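Local coordinates for protein glucose-6-phosphate isomerase (PDB 1ZZG) that probably catalyses the reversible isomerization of glucose 6-phosphate to fructose 6-phosphate, a step of glycolysis and gluconeogenesis, at residues L298-P303 against Y351-E356; K290-Q295 against K344-A349; L53-R58 against G174-A179; N63-D68 against R152-V157. All coordinates share one frame; numbering follows the deposited sequence.

How the contacts relate
The four contacts fall into two pairs, one at each sheet of the chain. Contacts 1 and 2 share helix 339-356, beside the six-stranded mixed sheet; both reach the second subunit. Contact 1 is the more buried, an ion pair beside an apolar touch; contact 2 is one amide-to-carboxylate hydrogen bond. Contacts 3 and 4 belong to the five-stranded parallel sheet, their centres 47 and 48 Å from that of contact 1, and no other chain touches them. Contact 3 sets an aromatic ring against a helix, with a long, exposed ion pair alongside; contact 4 combines aromatic packing with weak polar bonds. Their strands 176-179 and 155-159 are neighbours, joined through Val-157 and Phe-178.

Contact 1. Residues L298-P303 against Y351-E356; sequences LFREGP and YEALAE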
loop_
_atom_site.group_PDB
_atom_site.type_symbol
_atom_site.label_atom_id
_atom_site.label_comp_id
_atom_site.label_asym_id
_atom_site.label_seq_id
_atom_site.Cartn_x
_atom_site.Cartn_y
_atom_site.Cartn_z
ATOM N N LEU A 298 1.570 -3.807 16.837
ATOM C CA LEU A 298 2.295 -2.623 17.278
ATOM C C LEU A 298 1.347 -1.628 17.951
ATOM O O LEU A 298 1.703 -1.012 18.955
ATOM C CB LEU A 298 2.987 -1.936 16.099
ATOM C CG LEU A 298 3.489 -0.511 16.375
ATOM C CD1 LEU A 298 4.737 -0.563 17.244
ATOM C CD2 LEU A 298 3.803 0.192 15.064
ATOM N N PHE A 299 0.146 -1.463 17.403
ATOM C CA PHE A 299 -0.804 -0.525 17.990
ATOM C C PHE A 299 -1.240 -0.992 19.378
ATOM O O PHE A 299 -1.511 -0.178 20.259
ATOM C CB PHE A 299 -2.050 -0.360 17.101
ATOM C CG PHE A 299 -1.746 0.027 15.669
ATOM C CD1 PHE A 299 -0.586 0.723 15.342
ATOM C CD2 PHE A 299 -2.637 -0.305 14.650
ATOM C CE1 PHE A 299 -0.311 1.080 14.018
ATOM C CE2 PHE A 299 -2.375 0.048 13.323
ATOM C CZ PHE A 299 -1.210 0.742 13.007
ATOM N N ARG A 300 -1.292 -2.308 19.560
ATOM C CA ARG A 300 -1.719 -2.913 20.814
ATOM C C ARG A 300 -0.696 -2.887 21.953
ATOM O O ARG A 300 -1.046 -2.578 23.092
ATOM C CB ARG A 300 -2.149 -4.365 20.563
ATOM C CG ARG A 300 -3.452 -4.533 19.788
ATOM C CD ARG A 300 -4.653 -4.463 20.724
ATOM N NE ARG A 300 -4.655 -5.573 21.676
ATOM C CZ ARG A 300 -5.306 -5.564 22.835
ATOM N NH1 ARG A 300 -6.013 -4.498 23.193
ATOM N NH2 ARG A 300 -5.238 -6.617 23.648
ATOM N N GLU A 301 0.561 -3.198 21.661
ATOM C CA GLU A 301 1.566 -3.241 22.718
ATOM C C GLU A 301 2.740 -2.297 22.529
ATOM O O GLU A 301 3.638 -2.241 23.367
ATOM C CB GLU A 301 2.071 -4.676 22.881
ATOM C CG GLU A 301 0.946 -5.691 22.960
ATOM C CD GLU A 301 1.402 -7.053 23.452
ATOM O OE1 GLU A 301 2.380 -7.609 22.896
ATOM O OE2 GLU A 301 0.768 -7.567 24.397
ATOM N N GLY A 302 2.732 -1.559 21.423
ATOM C CA GLY A 302 3.800 -0.614 21.168
ATOM C C GLY A 302 3.483 0.717 21.829
ATOM O O GLY A 302 2.476 0.832 22.524
ATOM N N PRO A 303 4.317 1.746 21.623
ATOM C CA PRO A 303 4.116 3.078 22.209
ATOM C C PRO A 303 2.738 3.682 21.933
ATOM O O PRO A 303 2.137 3.435 20.885
ATOM C CB PRO A 303 5.229 3.909 21.571
ATOM C CG PRO A 303 6.303 2.895 21.293
ATOM C CD PRO A 303 5.515 1.723 20.765
ATOM N N TYR A 351 -11.642 -2.074 16.766
ATOM C CA TYR A 351 -11.876 -0.714 17.233
ATOM C C TYR A 351 -11.825 -0.736 18.764
ATOM O O TYR A 351 -11.131 0.072 19.391
ATOM C CB TYR A 351 -13.243 -0.232 16.722
ATOM C CG TYR A 351 -13.649 1.168 17.135
ATOM C CD1 TYR A 351 -12.697 2.169 17.351
ATOM C CD2 TYR A 351 -14.997 1.502 17.273
ATOM C CE1 TYR A 351 -13.082 3.468 17.695
ATOM C CE2 TYR A 351 -15.392 2.792 17.614
ATOM C CZ TYR A 351 -14.433 3.768 17.823
ATOM O OH TYR A 351 -14.827 5.039 18.157
ATOM N N GLU A 352 -12.536 -1.690 19.356
ATOM C CA GLU A 352 -12.564 -1.832 20.810
ATOM C C GLU A 352 -11.204 -2.272 21.371
ATOM O O GLU A 352 -10.770 -1.780 22.410
ATOM C CB GLU A 352 -13.633 -2.846 21.227
ATOM C CG GLU A 352 -13.896 -2.864 22.727
ATOM C CD GLU A 352 -14.822 -3.988 23.156
ATOM O OE1 GLU A 352 -15.797 -4.279 22.427
ATOM O OE2 GLU A 352 -14.579 -4.572 24.236
ATOM N N ALA A 353 -10.534 -3.199 20.687
ATOM C CA ALA A 353 -9.235 -3.681 21.157
ATOM C C ALA A 353 -8.216 -2.551 21.182
ATOM O O ALA A 353 -7.423 -2.430 22.117
ATOM C CB ALA A 353 -8.738 -4.827 20.270
ATOM N N LEU A 354 -8.235 -1.719 20.149
ATOM C CA LEU A 354 -7.315 -0.595 20.075
ATOM C C LEU A 354 -7.544 0.344 21.261
ATOM O O LEU A 354 -6.595 0.842 21.868
ATOM C CB LEU A 354 -7.515 0.156 18.756
ATOM C CG LEU A 354 -7.016 -0.560 17.498
ATOM C CD1 LEU A 354 -7.482 0.173 16.238
ATOM C CD2 LEU A 354 -5.500 -0.629 17.554
ATOM N N ALA A 355 -8.809 0.573 21.597
ATOM C CA ALA A 355 -9.136 1.449 22.716
ATOM C C ALA A 355 -8.744 0.792 24.040
ATOM O O ALA A 355 -8.269 1.465 24.956
ATOM C CB ALA A 355 -10.624 1.783 22.704
ATOM N N GLU A 356 -8.932 -0.525 24.129
ATOM C CA GLU A 356 -8.597 -1.284 25.339
ATOM C C GLU A 356 -7.100 -1.191 25.606
ATOM O O GLU A 356 -6.663 -1.206 26.754
ATOM C CB GLU A 356 -9.009 -2.752 25.167
ATOM C CG GLU A 356 -8.991 -3.619 26.434
ATOM C CD GLU A 356 -7.589 -4.011 26.896
ATOM O OE1 GLU A 356 -6.678 -4.132 26.048
ATOM O OE2 GLU A 356 -7.406 -4.224 28.118
#
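NH1 of Arg-300 is gripped by two oxygens from the last turn of helix 339-356. The shorter bond, 2.7 Å, runs from Arg-300 NH1 to the backbone O of Ala-353. The nitrogen stands above the plane of that carbonyl, 36° out of it, and the N-H...O angle is only 135°. The other goes from Arg-300 NH1 to OE1 of Glu-356 at 3.0 Å, a salt bridge that uses the anti lone pair of the carboxylate. Both acceptors sit at the edge of the guanidinium, slightly tilted from its plane. Arg-300 gets there by bending at chi2 and chi3, while Glu-356 sends CG anti to its own backbone N and folds back at chi2. The two oxygens probably help to offset the positive charge. NE of Arg-300 hydrogen-bonds to the O of Gly-401 of the second subunit, so one side chain ties two helices and the dimer partner together.

Deeper in, the contact turns apolar. CD2 of Leu-354 lies 3.5 Å from CB of Phe-299, and these two side chains run alongside each other in the same direction, down onto strand 306-313, where Phe-299 meets Leu-308 and Leu-354 meets Leu-310. Two helices lying side by side on one face of a central beta sheet are the layered alpha/beta build of the SIS fold, here at a subunit boundary.

Contact 2. Residues K290-Q295 against K344-A349; sequences KDQHAQ and KAEAEA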
loop_
_atom_site.group_PDB
_atom_site.type_symbol
_atom_site.label_atom_id
_atom_site.label_comp_id
_atom_site.label_asym_id
_atom_site.label_seq_id
_atom_site.Cartn_x
_atom_site.Cartn_y
_atom_site.Cartn_z
ATOM N N LYS A 290 -6.967 -7.294 7.269
ATOM C CA LYS A 290 -5.597 -7.762 7.039
ATOM C C LYS A 290 -4.529 -7.149 7.955
ATOM O O LYS A 290 -3.575 -7.829 8.343
ATOM C CB LYS A 290 -5.188 -7.585 5.562
ATOM C CG LYS A 290 -4.867 -6.155 5.142
ATOM C CD LYS A 290 -4.486 -6.069 3.659
ATOM C CE LYS A 290 -5.660 -6.446 2.758
ATOM N NZ LYS A 290 -5.382 -6.258 1.300
ATOM N N ASP A 291 -4.675 -5.879 8.320
ATOM C CA ASP A 291 -3.673 -5.280 9.189
ATOM C C ASP A 291 -3.785 -5.661 10.665
ATOM O O ASP A 291 -2.998 -5.206 11.497
ATOM C CB ASP A 291 -3.634 -3.766 8.991
ATOM C CG ASP A 291 -2.733 -3.376 7.831
ATOM O OD1 ASP A 291 -1.579 -3.861 7.816
ATOM O OD2 ASP A 291 -3.160 -2.609 6.944
ATOM N N GLN A 292 -4.756 -6.511 10.986
ATOM C CA GLN A 292 -4.904 -7.007 12.350
ATOM C C GLN A 292 -3.809 -8.073 12.423
ATOM O O GLN A 292 -3.423 -8.536 13.501
ATOM C CB GLN A 292 -6.277 -7.664 12.554
ATOM C CG GLN A 292 -7.472 -6.725 12.383
ATOM C CD GLN A 292 -8.814 -7.454 12.378
ATOM O OE1 GLN A 292 -9.857 -6.847 12.127
ATOM N NE2 GLN A 292 -8.790 -8.758 12.652
ATOM N N HIS A 293 -3.307 -8.435 11.242
ATOM C CA HIS A 293 -2.268 -9.444 11.089
ATOM C C HIS A 293 -0.968 -8.806 10.604
ATOM O O HIS A 293 -0.216 -9.437 9.854
ATOM C CB HIS A 293 -2.697 -10.496 10.054
ATOM C CG HIS A 293 -4.023 -11.132 10.334
ATOM N ND1 HIS A 293 -4.149 -12.331 11.002
ATOM C CD2 HIS A 293 -5.282 -10.742 10.021
ATOM C CE1 HIS A 293 -5.427 -12.654 11.085
ATOM N NE2 HIS A 293 -6.136 -11.707 10.498
ATOM N N ALA A 294 -0.702 -7.563 11.003
ATOM C CA ALA A 294 0.525 -6.905 10.568
ATOM C C ALA A 294 0.900 -5.656 11.360
ATOM O O ALA A 294 2.036 -5.524 11.816
ATOM C CB ALA A 294 0.437 -6.563 9.078
ATOM N N GLN A 295 -0.039 -4.731 11.521
ATOM C CA GLN A 295 0.268 -3.506 12.248
ATOM C C GLN A 295 -0.416 -3.379 13.605
ATOM O O GLN A 295 0.089 -2.686 14.492
ATOM C CB GLN A 295 -0.078 -2.288 11.391
ATOM C CG GLN A 295 0.632 -2.257 10.050
ATOM C CD GLN A 295 0.342 -0.986 9.272
ATOM O OE1 GLN A 295 0.847 0.090 9.600
ATOM N NE2 GLN A 295 -0.476 -1.104 8.236
ATOM N N LYS A 344 -17.647 -6.840 9.592
ATOM C CA LYS A 344 -18.168 -5.885 10.573
ATOM C C LYS A 344 -17.737 -6.251 11.988
ATOM O O LYS A 344 -17.315 -5.399 12.759
ATOM C CB LYS A 344 -19.701 -5.853 10.523
ATOM C CG LYS A 344 -20.331 -4.460 10.558
ATOM C CD LYS A 344 -19.529 -3.468 11.377
ATOM C CE LYS A 344 -20.199 -2.099 11.391
ATOM N NZ LYS A 344 -21.146 -1.953 12.527
ATOM N N ALA A 345 -17.862 -7.528 12.325
ATOM C CA ALA A 345 -17.483 -7.997 13.646
ATOM C C ALA A 345 -16.009 -7.720 13.919
ATOM O O ALA A 345 -15.650 -7.268 15.005
ATOM C CB ALA A 345 -17.770 -9.487 13.772
ATOM N N GLU A 346 -15.153 -7.988 12.935
ATOM C CA GLU A 346 -13.725 -7.756 13.118
ATOM C C GLU A 346 -13.400 -6.273 13.261
ATOM O O GLU A 346 -12.501 -5.895 14.015
ATOM C CB GLU A 346 -12.927 -8.337 11.950
ATOM C CG GLU A 346 -13.048 -9.842 11.805
ATOM C CD GLU A 346 -11.936 -10.419 10.961
ATOM O OE1 GLU A 346 -10.794 -10.491 11.459
ATOM O OE2 GLU A 346 -12.196 -10.781 9.795
ATOM N N ALA A 347 -14.131 -5.436 12.534
ATOM C CA ALA A 347 -13.905 -3.996 12.595
ATOM C C ALA A 347 -14.263 -3.480 13.992
ATOM O O ALA A 347 -13.466 -2.794 14.634
ATOM C CB ALA A 347 -14.748 -3.290 11.531
ATOM N N GLU A 348 -15.460 -3.828 14.459
ATOM C CA GLU A 348 -15.913 -3.397 15.782
ATOM C C GLU A 348 -14.969 -3.936 16.848
ATOM O O GLU A 348 -14.587 -3.218 17.771
ATOM C CB GLU A 348 -17.335 -3.902 16.067
ATOM C CG GLU A 348 -18.444 -3.314 15.189
ATOM C CD GLU A 348 -18.698 -1.833 15.436
ATOM O OE1 GLU A 348 -18.325 -1.322 16.520
ATOM O OE2 GLU A 348 -19.288 -1.181 14.548
ATOM N N ALA A 349 -14.597 -5.204 16.702
ATOM C CA ALA A 349 -13.706 -5.872 17.641
ATOM C C ALA A 349 -12.354 -5.174 17.734
ATOM O O ALA A 349 -11.851 -4.930 18.828
ATOM C CB ALA A 349 -13.515 -7.329 17.226
#
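In the alpha/beta layering of the SIS fold, the loop that follows strand 278-287 meets helix 339-356 through one pair, Gln-292 and Glu-346. NE2 of Gln-292 donates to OE1 of Glu-346 at 2.9 Å, with an N-H...O angle of 141°. The acceptor is met on its anti side but well out of the carboxylate plane, and the amide stands almost square to that plane, 80° apart. Both chains, extended beyond CG, cross at their ends.

The other end of the amide is fixed as well. OE1 of Gln-292 accepts a hydrogen bond from OH of Tyr-250 and a weak one from OG1 of Thr-350, while resting 3.4 Å from CB of Glu-346. This probably settles which way round the amide sits. Within the loop, NE2 of Gln-295 bonds to OD1 of Asp-291 at 3.0 Å, almost straight at 172°, and ties Gln-295 back to the start of the segment.

Glu-131 of the second subunit, hydrogen-bonded to NE2 of His-293, comes close to Glu-346, and two like charges so near may raise the proton affinity of one of them. Ala-347 rests on Ile-312 of strand 306-313, and Gln-295 and Asp-291 pack against strand 278-287.

Contact 3. Residues L53-R58 against G174-A179; sequences LREVRR and GLKAFA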
loop_
_atom_site.group_PDB
_atom_site.type_symbol
_atom_site.label_atom_id
_atom_site.label_comp_id
_atom_site.label_asym_id
_atom_site.label_seq_id
_atom_site.Cartn_x
_atom_site.Cartn_y
_atom_site.Cartn_z
ATOM N N LEU A 53 -19.093 16.523 -15.991
ATOM C CA LEU A 53 -19.338 15.083 -15.929
ATOM C C LEU A 53 -20.165 14.597 -17.121
ATOM O O LEU A 53 -20.028 13.450 -17.546
ATOM C CB LEU A 53 -20.027 14.682 -14.620
ATOM C CG LEU A 53 -21.549 14.776 -14.540
ATOM C CD1 LEU A 53 -22.027 14.081 -13.271
ATOM C CD2 LEU A 53 -21.979 16.237 -14.576
ATOM N N ARG A 54 -21.025 15.458 -17.656
ATOM C CA ARG A 54 -21.827 15.074 -18.816
ATOM C C ARG A 54 -20.894 14.950 -20.016
ATOM O O ARG A 54 -20.987 14.003 -20.799
ATOM C CB ARG A 54 -22.920 16.111 -19.090
ATOM C CG ARG A 54 -24.024 16.092 -18.048
ATOM C CD ARG A 54 -25.185 16.996 -18.419
ATOM N NE ARG A 54 -26.303 16.801 -17.501
ATOM C CZ ARG A 54 -27.468 17.434 -17.587
ATOM N NH1 ARG A 54 -27.677 18.317 -18.554
ATOM N NH2 ARG A 54 -28.429 17.181 -16.705
ATOM N N GLU A 55 -19.983 15.912 -20.133
ATOM C CA GLU A 55 -18.996 15.933 -21.206
ATOM C C GLU A 55 -18.127 14.671 -21.119
ATOM O O GLU A 55 -17.754 14.083 -22.138
ATOM C CB GLU A 55 -18.128 17.181 -21.066
ATOM C CG GLU A 55 -17.077 17.352 -22.140
ATOM C CD GLU A 55 -16.168 18.543 -21.871
ATOM O OE1 GLU A 55 -16.690 19.655 -21.639
ATOM O OE2 GLU A 55 -14.932 18.365 -21.895
ATOM N N VAL A 56 -17.802 14.264 -19.894
ATOM C CA VAL A 56 -17.000 13.065 -19.676
ATOM C C VAL A 56 -17.795 11.834 -20.113
ATOM O O VAL A 56 -17.281 10.972 -20.829
ATOM C CB VAL A 56 -16.602 12.924 -18.183
ATOM C CG1 VAL A 56 -16.003 11.544 -17.914
ATOM C CG2 VAL A 56 -15.598 14.010 -17.818
ATOM N N ARG A 57 -19.054 11.755 -19.692
ATOM C CA ARG A 57 -19.899 10.625 -20.059
ATOM C C ARG A 57 -20.065 10.507 -21.575
ATOM O O ARG A 57 -19.960 9.418 -22.137
ATOM C CB ARG A 57 -21.285 10.751 -19.417
ATOM C CG ARG A 57 -21.370 10.372 -17.939
ATOM C CD ARG A 57 -22.809 10.554 -17.452
ATOM N NE ARG A 57 -23.033 10.153 -16.063
ATOM C CZ ARG A 57 -22.897 8.910 -15.617
ATOM N NH1 ARG A 57 -22.531 7.951 -16.454
ATOM N NH2 ARG A 57 -23.141 8.625 -14.346
ATOM N N ARG A 58 -20.336 11.624 -22.237
ATOM C CA ARG A 58 -20.522 11.588 -23.683
ATOM C C ARG A 58 -19.269 11.090 -24.396
ATOM O O ARG A 58 -19.355 10.331 -25.364
ATOM C CB ARG A 58 -20.924 12.970 -24.202
ATOM C CG ARG A 58 -22.314 13.420 -23.742
ATOM C CD ARG A 58 -23.411 12.426 -24.147
ATOM N NE ARG A 58 -23.661 11.372 -23.160
ATOM C CZ ARG A 58 -24.235 11.572 -21.975
ATOM N NH1 ARG A 58 -24.622 12.791 -21.618
ATOM N NH2 ARG A 58 -24.434 10.554 -21.147
ATOM N N GLY A 174 -4.449 17.924 -31.979
ATOM C CA GLY A 174 -5.887 17.755 -32.090
ATOM C C GLY A 174 -6.381 16.587 -31.257
ATOM O O GLY A 174 -7.213 15.787 -31.704
ATOM N N LEU A 175 -5.864 16.492 -30.037
ATOM C CA LEU A 175 -6.239 15.419 -29.126
ATOM C C LEU A 175 -7.371 15.853 -28.212
ATOM O O LEU A 175 -7.500 17.035 -27.887
ATOM C CB LEU A 175 -5.040 15.022 -28.262
ATOM C CG LEU A 175 -3.748 14.700 -29.011
ATOM C CD1 LEU A 175 -2.646 14.395 -28.013
ATOM C CD2 LEU A 175 -3.977 13.524 -29.953
ATOM N N LYS A 176 -8.196 14.899 -27.797
ATOM C CA LYS A 176 -9.276 15.221 -26.878
ATOM C C LYS A 176 -8.565 15.611 -25.592
ATOM O O LYS A 176 -7.555 15.006 -25.220
ATOM C CB LYS A 176 -10.158 14.006 -26.611
ATOM C CG LYS A 176 -11.356 14.307 -25.721
ATOM C CD LYS A 176 -12.337 15.239 -26.424
ATOM C CE LYS A 176 -13.583 15.486 -25.587
ATOM N NZ LYS A 176 -13.251 16.206 -24.332
ATOM N N ALA A 177 -9.073 16.626 -24.912
ATOM C CA ALA A 177 -8.439 17.056 -23.679
ATOM C C ALA A 177 -9.461 17.512 -22.655
ATOM O O ALA A 177 -10.471 18.136 -22.988
ATOM C CB ALA A 177 -7.443 18.173 -23.967
ATOM N N PHE A 178 -9.193 17.169 -21.405
ATOM C CA PHE A 178 -10.053 17.543 -20.303
ATOM C C PHE A 178 -9.230 18.464 -19.427
ATOM O O PHE A 178 -8.002 18.398 -19.430
ATOM C CB PHE A 178 -10.501 16.296 -19.543
ATOM C CG PHE A 178 -11.568 15.513 -20.254
ATOM C CD1 PHE A 178 -12.895 15.930 -20.215
ATOM C CD2 PHE A 178 -11.246 14.361 -20.962
ATOM C CE1 PHE A 178 -13.888 15.210 -20.867
ATOM C CE2 PHE A 178 -12.229 13.630 -21.620
ATOM C CZ PHE A 178 -13.554 14.054 -21.571
ATOM N N ALA A 179 -9.909 19.317 -18.670
ATOM C CA ALA A 179 -9.221 20.287 -17.844
ATOM C C ALA A 179 -9.203 20.070 -16.342
ATOM O O ALA A 179 -10.192 19.661 -15.737
ATOM C CB ALA A 179 -9.785 21.677 -18.134
#
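Helix 53-58 runs roughly antiparallel to strand 176-179, at 154°, with the two axes 10.6 Å apart at their closest, a gap bridged by side chains. Phe-178 does most of this work. Its CE1 lies 3.7 Å from CG2 of Val-56, the two side chains crossing at a slant. On the outer side, Glu-55 slides past the ring in the opposite sense: with CG anti to the backbone N (chi1 -178°) its chain extends straight off the helix, and OE2 ends 3.5 Å from Phe-178 CE1, the carboxylate only 23° from the ring plane.

Strand 176-179 is the last strand on its side of the five-stranded parallel sheet, the flavodoxin-like alpha/beta core of an SIS domain, and helix 52-61 packs along it. Helix 193-201 fills in beside them, its Leu-197 touching both Val-56 and Phe-178. With an alanine in place of Phe-178, Val-56 and Leu-197 would probably lose their shared packing surface, opening a gap between helix and strand.

Lys-176 bends at chi2 and chi4 to bring NZ 3.5 Å above the plane of the Phe-178 ring, toward its rim. From there NZ makes a long salt bridge of 3.7 Å to OE2 of Glu-55, at the solvent-exposed margin of the contact.

Contact 4. Residues N63-D68 against R152-V157; sequences NPWVED and RRHLVV
The indole of Trp-65 meets two consecutive residues, Arg-153 and His-154, at the N-terminal ends of strands 68-72 and 155-159 in the parallel sheet of the flavodoxin-like SIS domain. Strand 118-124 runs between those two, and its Leu-119 touches Trp-65.

Against Arg-153 the indole is steeply turned, 62° between planes, with NE1 standing over the centre of one guanidinium face, 3.2 Å above it. Against His-154 the benzo end does the touching: CZ3 of Trp-65 is 3.3 Å from CE1 of His-154, and the rings meet obliquely at 47°. The imidazole's rotation is probably fixed by its ND1, which bonds to the O of Thr-118. Trp-65 reaches both because its CG sits between the backbone N and the carbonyl carbon (chi1 53°), swinging the indole off the type I turn from Asn-63 to Val-66. A serine at Trp-65 would probably leave the imidazole without its aromatic partner and Asn-63 OD1 without its strongest hydrogen bond.

Arg-153, extended from CG to NE, slides past Asn-63. OD1 of Asn-63 collects three N-H groups: weak bonds from NE and NH2 of Arg-153, and a firmer one, in the carbonyl plane and on a lone pair, from Trp-65 NE1 at 2.8 Å.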
loop_
_atom_site.group_PDB
_atom_site.type_symbol
_atom_site.label_atom_id
_atom_site.label_comp_id
_atom_site.label_asym_id
_atom_site.label_seq_id
_atom_site.Cartn_x
_atom_site.Cartn_y
_atom_site.Cartn_z
ATOM N N ASN A 63 -16.756 6.063 -27.167
ATOM C CA ASN A 63 -15.615 5.160 -27.288
ATOM C C ASN A 63 -15.815 3.843 -26.557
ATOM O O ASN A 63 -15.064 3.510 -25.642
ATOM C CB ASN A 63 -14.362 5.856 -26.771
ATOM C CG ASN A 63 -13.954 7.018 -27.643
ATOM O OD1 ASN A 63 -13.350 6.831 -28.697
ATOM N ND2 ASN A 63 -14.300 8.232 -27.218
ATOM N N PRO A 64 -16.833 3.069 -26.962
ATOM C CA PRO A 64 -17.155 1.773 -26.359
ATOM C C PRO A 64 -16.159 0.668 -26.714
ATOM O O PRO A 64 -16.286 -0.458 -26.245
ATOM C CB PRO A 64 -18.545 1.484 -26.910
ATOM C CG PRO A 64 -18.450 2.056 -28.301
ATOM C CD PRO A 64 -17.780 3.389 -28.048
ATOM N N TRP A 65 -15.174 0.994 -27.544
ATOM C CA TRP A 65 -14.165 0.024 -27.966
ATOM C C TRP A 65 -13.043 -0.193 -26.947
ATOM O O TRP A 65 -12.283 -1.155 -27.055
ATOM C CB TRP A 65 -13.536 0.469 -29.285
ATOM C CG TRP A 65 -13.016 1.872 -29.225
ATOM C CD1 TRP A 65 -13.697 3.016 -29.543
ATOM C CD2 TRP A 65 -11.730 2.289 -28.756
ATOM N NE1 TRP A 65 -12.913 4.118 -29.299
ATOM C CE2 TRP A 65 -11.701 3.702 -28.814
ATOM C CE3 TRP A 65 -10.599 1.606 -28.290
ATOM C CZ2 TRP A 65 -10.581 4.446 -28.421
ATOM C CZ3 TRP A 65 -9.484 2.346 -27.899
ATOM C CH2 TRP A 65 -9.486 3.751 -27.968
ATOM N N VAL A 66 -12.931 0.699 -25.968
ATOM C CA VAL A 66 -11.874 0.590 -24.967
ATOM C C VAL A 66 -12.030 -0.593 -24.011
ATOM O O VAL A 66 -13.056 -0.735 -23.344
ATOM C CB VAL A 66 -11.766 1.886 -24.121
ATOM C CG1 VAL A 66 -10.740 1.696 -23.004
ATOM C CG2 VAL A 66 -11.364 3.057 -25.007
ATOM N N GLU A 67 -10.999 -1.435 -23.956
ATOM C CA GLU A 67 -10.976 -2.591 -23.064
ATOM C C GLU A 67 -9.856 -2.401 -22.049
ATOM O O GLU A 67 -9.868 -2.994 -20.974
ATOM C CB GLU A 67 -10.740 -3.884 -23.846
ATOM C CG GLU A 67 -11.986 -4.463 -24.504
ATOM C CD GLU A 67 -11.728 -5.815 -25.152
ATOM O OE1 GLU A 67 -11.050 -6.658 -24.523
ATOM O OE2 GLU A 67 -12.210 -6.043 -26.281
ATOM N N ASP A 68 -8.876 -1.579 -22.409
ATOM C CA ASP A 68 -7.752 -1.297 -21.525
ATOM C C ASP A 68 -7.536 0.209 -21.449
ATOM O O ASP A 68 -7.406 0.885 -22.467
ATOM C CB ASP A 68 -6.490 -2.003 -22.034
ATOM C CG ASP A 68 -6.571 -3.518 -21.893
ATOM O OD1 ASP A 68 -6.200 -4.047 -20.822
ATOM O OD2 ASP A 68 -7.028 -4.182 -22.850
ATOM N N ARG A 152 -4.198 9.162 -32.737
ATOM C CA ARG A 152 -4.770 10.287 -32.002
ATOM C C ARG A 152 -6.026 9.959 -31.210
ATOM O O ARG A 152 -6.246 10.527 -30.139
ATOM C CB ARG A 152 -5.058 11.448 -32.951
ATOM C CG ARG A 152 -3.804 12.000 -33.600
ATOM C CD ARG A 152 -4.057 13.283 -34.376
ATOM N NE ARG A 152 -2.806 13.785 -34.931
ATOM C CZ ARG A 152 -2.195 13.257 -35.988
ATOM N NH1 ARG A 152 -2.729 12.216 -36.616
ATOM N NH2 ARG A 152 -1.033 13.749 -36.394
ATOM N N ARG A 153 -6.850 9.049 -31.721
ATOM C CA ARG A 153 -8.078 8.696 -31.026
ATOM C C ARG A 153 -7.795 7.893 -29.762
ATOM O O ARG A 153 -8.640 7.822 -28.870
ATOM C CB ARG A 153 -9.004 7.884 -31.939
ATOM C CG ARG A 153 -10.420 7.736 -31.388
ATOM C CD ARG A 153 -11.297 6.818 -32.238
ATOM N NE ARG A 153 -12.647 6.713 -31.683
ATOM C CZ ARG A 153 -13.570 5.846 -32.098
ATOM N NH1 ARG A 153 -13.302 4.994 -33.078
ATOM N NH2 ARG A 153 -14.765 5.828 -31.525
ATOM N N HIS A 154 -6.607 7.295 -29.689
ATOM C CA HIS A 154 -6.235 6.473 -28.541
ATOM C C HIS A 154 -5.477 7.220 -27.438
ATOM O O HIS A 154 -5.032 6.611 -26.465
ATOM C CB HIS A 154 -5.415 5.268 -29.018
ATOM C CG HIS A 154 -6.195 4.304 -29.859
ATOM N ND1 HIS A 154 -6.558 3.051 -29.414
ATOM C CD2 HIS A 154 -6.711 4.423 -31.107
ATOM C CE1 HIS A 154 -7.263 2.440 -30.350
ATOM N NE2 HIS A 154 -7.373 3.251 -31.386
ATOM N N LEU A 155 -5.325 8.532 -27.595
ATOM C CA LEU A 155 -4.634 9.346 -26.598
ATOM C C LEU A 155 -5.496 10.533 -26.181
ATOM O O LEU A 155 -5.872 11.368 -27.008
ATOM C CB LEU A 155 -3.295 9.857 -27.143
ATOM C CG LEU A 155 -2.520 10.791 -26.203
ATOM C CD1 LEU A 155 -2.164 10.053 -24.921
ATOM C CD2 LEU A 155 -1.257 11.289 -26.895
ATOM N N VAL A 156 -5.819 10.592 -24.894
ATOM C CA VAL A 156 -6.622 11.672 -24.344
ATOM C C VAL A 156 -5.810 12.329 -23.231
ATOM O O VAL A 156 -5.154 11.645 -22.442
ATOM C CB VAL A 156 -7.974 11.138 -23.803
ATOM C CG1 VAL A 156 -7.737 10.027 -22.797
ATOM C CG2 VAL A 156 -8.775 12.274 -23.188
ATOM N N VAL A 157 -5.850 13.655 -23.169
ATOM C CA VAL A 157 -5.078 14.393 -22.173
ATOM C C VAL A 157 -5.923 15.108 -21.118
ATOM O O VAL A 157 -6.984 15.650 -21.415
ATOM C CB VAL A 157 -4.172 15.438 -22.877
ATOM C CG1 VAL A 157 -3.356 16.215 -21.863
ATOM C CG2 VAL A 157 -3.252 14.738 -23.858
#